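Local coordinates for protein aminotransferase, classes I and II (Silicibacter pomeroyi DSS-3, PDB 3H14) that probably catalyses the pyridoxal 5'-phosphate-dependent transfer of an amino group from L-aspartate to 2-oxoglutarate, giving oxaloacetate and L-glutamate, at residues A[81-93]-A[204-217]. Residues are numbered along the deposited sequence; the frame is centred on the assembly and turned at random.
Sequences YGEWYGVDLDPGR and HGIEYEAKAVTALE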
loop_
_atom_site.group_PDB
_atom_site.type_symbol
_atom_site.label_atom_id
_atom_site.label_comp_id
_atom_site.label_asym_id
_atom_site.label_seq_id
_atom_site.Cartn_x
_atom_site.Cartn_y
_atom_site.Cartn_z
ATOM N N TYR A 81 4.747 3.851 18.352
ATOM C CA TYR A 81 5.412 5.037 17.806
ATOM C C TYR A 81 6.691 5.365 18.557
ATOM O O TYR A 81 7.665 5.799 17.946
ATOM C CB TYR A 81 4.450 6.237 17.692
ATOM C CG TYR A 81 3.551 6.125 16.455
ATOM C CD1 TYR A 81 3.994 6.555 15.216
ATOM C CD2 TYR A 81 2.296 5.515 16.520
ATOM C CE1 TYR A 81 3.211 6.438 14.079
ATOM C CE2 TYR A 81 1.497 5.382 15.376
ATOM C CZ TYR A 81 1.969 5.843 14.152
ATOM O OH TYR A 81 1.187 5.732 13.007
ATOM N N GLY A 82 6.702 5.146 19.869
ATOM C CA GLY A 82 7.936 5.271 20.636
ATOM C C GLY A 82 8.954 4.194 20.268
ATOM O O GLY A 82 10.114 4.487 19.981
ATOM N N GLU A 83 8.505 2.949 20.267
ATOM C CA GLU A 83 9.397 1.827 20.058
ATOM C C GLU A 83 9.938 1.776 18.620
ATOM O O GLU A 83 11.102 1.481 18.420
ATOM C CB GLU A 83 8.689 0.524 20.438
ATOM C CG GLU A 83 8.406 0.427 21.939
ATOM C CD GLU A 83 7.720 -0.855 22.361
ATOM O OE1 GLU A 83 7.359 -1.683 21.494
ATOM O OE2 GLU A 83 7.517 -1.036 23.585
ATOM N N TRP A 84 9.105 2.087 17.630
ATOM C CA TRP A 84 9.544 2.068 16.223
ATOM C C TRP A 84 10.257 3.353 15.761
ATOM O O TRP A 84 11.177 3.267 14.950
ATOM C CB TRP A 84 8.347 1.767 15.312
ATOM C CG TRP A 84 8.027 0.313 15.206
ATOM C CD1 TRP A 84 8.491 -0.687 15.989
ATOM C CD2 TRP A 84 7.153 -0.296 14.252
ATOM N NE1 TRP A 84 7.972 -1.886 15.586
ATOM C CE2 TRP A 84 7.157 -1.678 14.507
ATOM C CE3 TRP A 84 6.383 0.191 13.191
ATOM C CZ2 TRP A 84 6.403 -2.578 13.756
ATOM C CZ3 TRP A 84 5.658 -0.697 12.440
ATOM C CH2 TRP A 84 5.667 -2.068 12.728
ATOM N N TYR A 85 9.852 4.525 16.266
ATOM C CA TYR A 85 10.355 5.804 15.728
ATOM C C TYR A 85 10.960 6.779 16.753
ATOM O O TYR A 85 11.433 7.868 16.372
ATOM C CB TYR A 85 9.229 6.534 14.999
ATOM C CG TYR A 85 8.456 5.676 14.016
ATOM C CD1 TYR A 85 8.957 5.403 12.734
ATOM C CD2 TYR A 85 7.242 5.134 14.369
ATOM C CE1 TYR A 85 8.241 4.603 11.837
ATOM C CE2 TYR A 85 6.501 4.340 13.477
ATOM C CZ TYR A 85 7.014 4.074 12.215
ATOM O OH TYR A 85 6.289 3.284 11.346
ATOM N N GLY A 86 10.905 6.414 18.034
ATOM C CA GLY A 86 11.271 7.333 19.095
ATOM C C GLY A 86 10.368 8.544 19.120
ATOM O O GLY A 86 10.803 9.621 19.494
ATOM N N VAL A 87 9.114 8.380 18.712
ATOM C CA VAL A 87 8.133 9.457 18.781
ATOM C C VAL A 87 7.222 9.289 19.994
ATOM O O VAL A 87 6.608 8.240 20.164
ATOM C CB VAL A 87 7.275 9.533 17.496
ATOM C CG1 VAL A 87 6.016 10.303 17.743
ATOM C CG2 VAL A 87 8.074 10.186 16.372
ATOM N N ASP A 88 7.132 10.328 20.826
ATOM C CA ASP A 88 6.241 10.340 21.986
ATOM C C ASP A 88 4.863 10.802 21.526
ATOM O O ASP A 88 4.681 11.961 21.161
ATOM C CB ASP A 88 6.791 11.287 23.061
ATOM C CG ASP A 88 6.079 11.138 24.416
ATOM O OD1 ASP A 88 6.682 10.514 25.326
ATOM O OD2 ASP A 88 4.935 11.646 24.578
ATOM N N LEU A 89 3.887 9.898 21.540
ATOM C CA LEU A 89 2.580 10.195 20.978
ATOM C C LEU A 89 1.499 9.961 21.999
ATOM O O LEU A 89 1.476 8.930 22.633
ATOM C CB LEU A 89 2.328 9.309 19.753
ATOM C CG LEU A 89 1.029 9.505 18.955
ATOM C CD1 LEU A 89 0.974 10.896 18.291
ATOM C CD2 LEU A 89 0.881 8.373 17.919
ATOM N N ASP A 90 0.598 10.923 22.128
ATOM C CA ASP A 90 -0.567 10.792 22.977
ATOM C C ASP A 90 -1.548 9.818 22.309
ATOM O O ASP A 90 -1.846 9.970 21.121
ATOM C CB ASP A 90 -1.199 12.168 23.161
ATOM C CG ASP A 90 -2.557 12.120 23.822
ATOM O OD1 ASP A 90 -2.780 11.308 24.733
ATOM O OD2 ASP A 90 -3.417 12.920 23.412
ATOM N N PRO A 91 -2.014 8.789 23.043
ATOM C CA PRO A 91 -3.023 7.874 22.479
ATOM C C PRO A 91 -4.329 8.512 22.074
ATOM O O PRO A 91 -5.045 7.953 21.258
ATOM C CB PRO A 91 -3.253 6.838 23.591
ATOM C CG PRO A 91 -2.537 7.329 24.784
ATOM C CD PRO A 91 -1.558 8.366 24.382
ATOM N N GLY A 92 -4.629 9.681 22.623
ATOM C CA GLY A 92 -5.802 10.446 22.221
ATOM C C GLY A 92 -5.784 10.834 20.753
ATOM O O GLY A 92 -6.823 11.110 20.179
ATOM N N ARG A 93 -4.596 10.888 20.154
ATOM C CA ARG A 93 -4.455 11.248 18.729
ATOM C C ARG A 93 -4.559 10.049 17.786
ATOM O O ARG A 93 -4.535 10.248 16.588
ATOM C CB ARG A 93 -3.107 11.965 18.490
ATOM C CG ARG A 93 -3.120 13.408 18.979
ATOM C CD ARG A 93 -1.744 14.011 19.006
ATOM N NE ARG A 93 -1.240 14.107 17.652
ATOM C CZ ARG A 93 0.021 14.314 17.310
ATOM N NH1 ARG A 93 0.959 14.534 18.227
ATOM N NH2 ARG A 93 0.334 14.358 16.017
ATOM N N HIS A 204 4.787 0.323 6.584
ATOM C CA HIS A 204 5.745 0.355 7.706
ATOM C C HIS A 204 5.804 -0.978 8.462
ATOM O O HIS A 204 4.792 -1.587 8.728
ATOM C CB HIS A 204 5.433 1.490 8.684
ATOM C CG HIS A 204 5.807 2.840 8.155
ATOM N ND1 HIS A 204 6.161 3.892 8.968
ATOM C CD2 HIS A 204 5.905 3.295 6.883
ATOM C CE1 HIS A 204 6.438 4.948 8.215
ATOM N NE2 HIS A 204 6.286 4.612 6.947
ATOM N N GLY A 205 7.013 -1.392 8.836
ATOM C CA GLY A 205 7.262 -2.710 9.380
ATOM C C GLY A 205 7.905 -3.639 8.354
ATOM O O GLY A 205 8.775 -4.443 8.698
ATOM N N ILE A 206 7.466 -3.544 7.093
ATOM C CA ILE A 206 8.018 -4.348 6.001
ATOM C C ILE A 206 9.170 -3.600 5.308
ATOM O O ILE A 206 9.030 -2.928 4.242
ATOM C CB ILE A 206 6.930 -4.794 4.982
ATOM C CG1 ILE A 206 5.846 -5.581 5.714
ATOM C CG2 ILE A 206 7.575 -5.698 3.892
ATOM C CD1 ILE A 206 4.657 -5.979 4.848
ATOM N N GLU A 207 10.316 -3.706 5.962
ATOM C CA GLU A 207 11.462 -2.867 5.668
ATOM C C GLU A 207 12.710 -3.726 5.723
ATOM O O GLU A 207 12.765 -4.677 6.490
ATOM C CB GLU A 207 11.553 -1.783 6.716
ATOM C CG GLU A 207 10.366 -0.861 6.787
ATOM C CD GLU A 207 10.390 -0.041 8.053
ATOM O OE1 GLU A 207 11.513 0.356 8.453
ATOM O OE2 GLU A 207 9.300 0.160 8.665
ATOM N N TYR A 208 13.687 -3.399 4.896
ATOM C CA TYR A 208 14.853 -4.259 4.661
ATOM C C TYR A 208 16.084 -3.565 5.247
ATOM O O TYR A 208 16.358 -3.747 6.438
ATOM C CB TYR A 208 14.961 -4.595 3.165
ATOM C CG TYR A 208 13.707 -5.328 2.743
ATOM C CD1 TYR A 208 12.754 -4.717 1.947
ATOM C CD2 TYR A 208 13.424 -6.578 3.249
ATOM C CE1 TYR A 208 11.561 -5.348 1.636
ATOM C CE2 TYR A 208 12.249 -7.228 2.937
ATOM C CZ TYR A 208 11.323 -6.618 2.113
ATOM O OH TYR A 208 10.152 -7.262 1.803
ATOM N N GLU A 209 16.761 -2.713 4.482
ATOM C CA GLU A 209 17.888 -1.941 5.052
ATOM C C GLU A 209 17.554 -0.466 5.332
ATOM O O GLU A 209 18.028 0.083 6.305
ATOM C CB GLU A 209 19.170 -2.101 4.219
ATOM C CG GLU A 209 18.958 -2.222 2.762
ATOM C CD GLU A 209 18.808 -3.651 2.259
ATOM O OE1 GLU A 209 18.779 -4.625 3.056
ATOM O OE2 GLU A 209 18.743 -3.778 1.019
ATOM N N ALA A 210 16.692 0.158 4.528
ATOM C CA ALA A 210 16.233 1.522 4.797
ATOM C C ALA A 210 15.198 1.581 5.931
ATOM O O ALA A 210 14.254 0.821 5.943
ATOM C CB ALA A 210 15.653 2.131 3.539
ATOM N N LYS A 211 15.369 2.505 6.870
ATOM C CA LYS A 211 14.435 2.673 7.979
ATOM C C LYS A 211 13.258 3.566 7.537
ATOM O O LYS A 211 13.467 4.643 6.980
ATOM C CB LYS A 211 15.169 3.299 9.170
ATOM C CG LYS A 211 14.352 3.515 10.399
ATOM C CD LYS A 211 13.847 2.251 11.020
ATOM C CE LYS A 211 12.868 2.564 12.155
ATOM N NZ LYS A 211 11.536 2.959 11.601
ATOM N N ALA A 212 12.026 3.119 7.789
ATOM C CA ALA A 212 10.844 3.902 7.444
ATOM C C ALA A 212 10.835 5.127 8.330
ATOM O O ALA A 212 11.294 5.075 9.481
ATOM C CB ALA A 212 9.547 3.092 7.618
ATOM N N VAL A 213 10.381 6.242 7.764
ATOM C CA VAL A 213 10.283 7.500 8.502
ATOM C C VAL A 213 8.825 7.909 8.635
ATOM O O VAL A 213 8.194 8.194 7.646
ATOM C CB VAL A 213 11.049 8.651 7.811
ATOM C CG1 VAL A 213 10.973 9.894 8.680
ATOM C CG2 VAL A 213 12.518 8.266 7.559
ATOM N N THR A 214 8.288 7.945 9.855
ATOM C CA THR A 214 6.931 8.451 10.031
ATOM C C THR A 214 6.938 9.959 9.848
ATOM O O THR A 214 7.872 10.629 10.265
ATOM C CB THR A 214 6.263 8.068 11.388
ATOM O OG1 THR A 214 4.922 8.562 11.396
ATOM C CG2 THR A 214 6.963 8.667 12.582
ATOM N N ALA A 215 5.913 10.479 9.174
ATOM C CA ALA A 215 5.736 11.914 9.021
ATOM C C ALA A 215 5.702 12.634 10.362
ATOM O O ALA A 215 6.054 13.808 10.428
ATOM C CB ALA A 215 4.483 12.220 8.254
ATOM N N LEU A 216 5.304 11.927 11.417
ATOM C CA LEU A 216 5.324 12.461 12.802
ATOM C C LEU A 216 6.722 12.852 13.315
ATOM O O LEU A 216 6.836 13.654 14.212
ATOM C CB LEU A 216 4.663 11.461 13.747
ATOM C CG LEU A 216 3.222 11.115 13.328
ATOM C CD1 LEU A 216 2.620 10.146 14.301
ATOM C CD2 LEU A 216 2.358 12.362 13.262
ATOM N N GLU A 217 7.776 12.306 12.734
ATOM C CA GLU A 217 9.149 12.708 13.069
ATOM C C GLU A 217 9.501 14.108 12.546
ATOM O O GLU A 217 10.524 14.667 12.944
ATOM C CB GLU A 217 10.159 11.712 12.506
ATOM C CG GLU A 217 10.207 10.324 13.195
ATOM C CD GLU A 217 11.193 9.380 12.527
ATOM O OE1 GLU A 217 10.780 8.349 11.932
ATOM O OE2 GLU A 217 12.400 9.680 12.562
#
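Thr214 CG2 lies over one face of the Tyr85 ring, a CH-pi contact 3.9 Å from the centroid and 22° off the normal; CB of its chain neighbour Trp84 lies above the opposite face, offset toward the rim, and Ala212 O is at the edge. The His204 ring meets Tyr85 rim to rim, planes 49° apart, and carries Ala212 CB over the centre of one face. The Trp84 ring is approached obliquely by His204 O and by Gly205 CA, 3.8 Å from Trp84 CH2. Tyr85 OH and His204 ND1 are 2.5 Å apart, a very short hydrogen bond in which either may be the donor. Tyr85 gets there with CG anti to its own carbonyl carbon (chi1 -49°), CB already directed at 204-217. Lys211, bent at chi2 and chi4, curls back so that NZ donates to Ala212 O at 3.0 Å and, weakly, to Trp84 O. Glu207 braces the same loop: Gly205 N meets OE2 on its anti side (2.8 Å), whereas Ala212 N reaches OE1 from above the carboxylate plane. Leu216 CD1 makes an apolar contact with Tyr81 CE1 (3.8 Å), and Val87 CG2 touches the Glu217 CG methylene. Thr214 OG1 hydrogen-bonds to Glu201 OE1 and Tyr81 OH to Trp241 NE1. The contact joins the C-terminal end of helix 71-85 to the loop between strands 196-200 and 223-227; Tyr81 and Leu216 pack on Val224 and Val243 of the mixed seven-stranded sheet, as in the large domain of fold-type I aminotransferases.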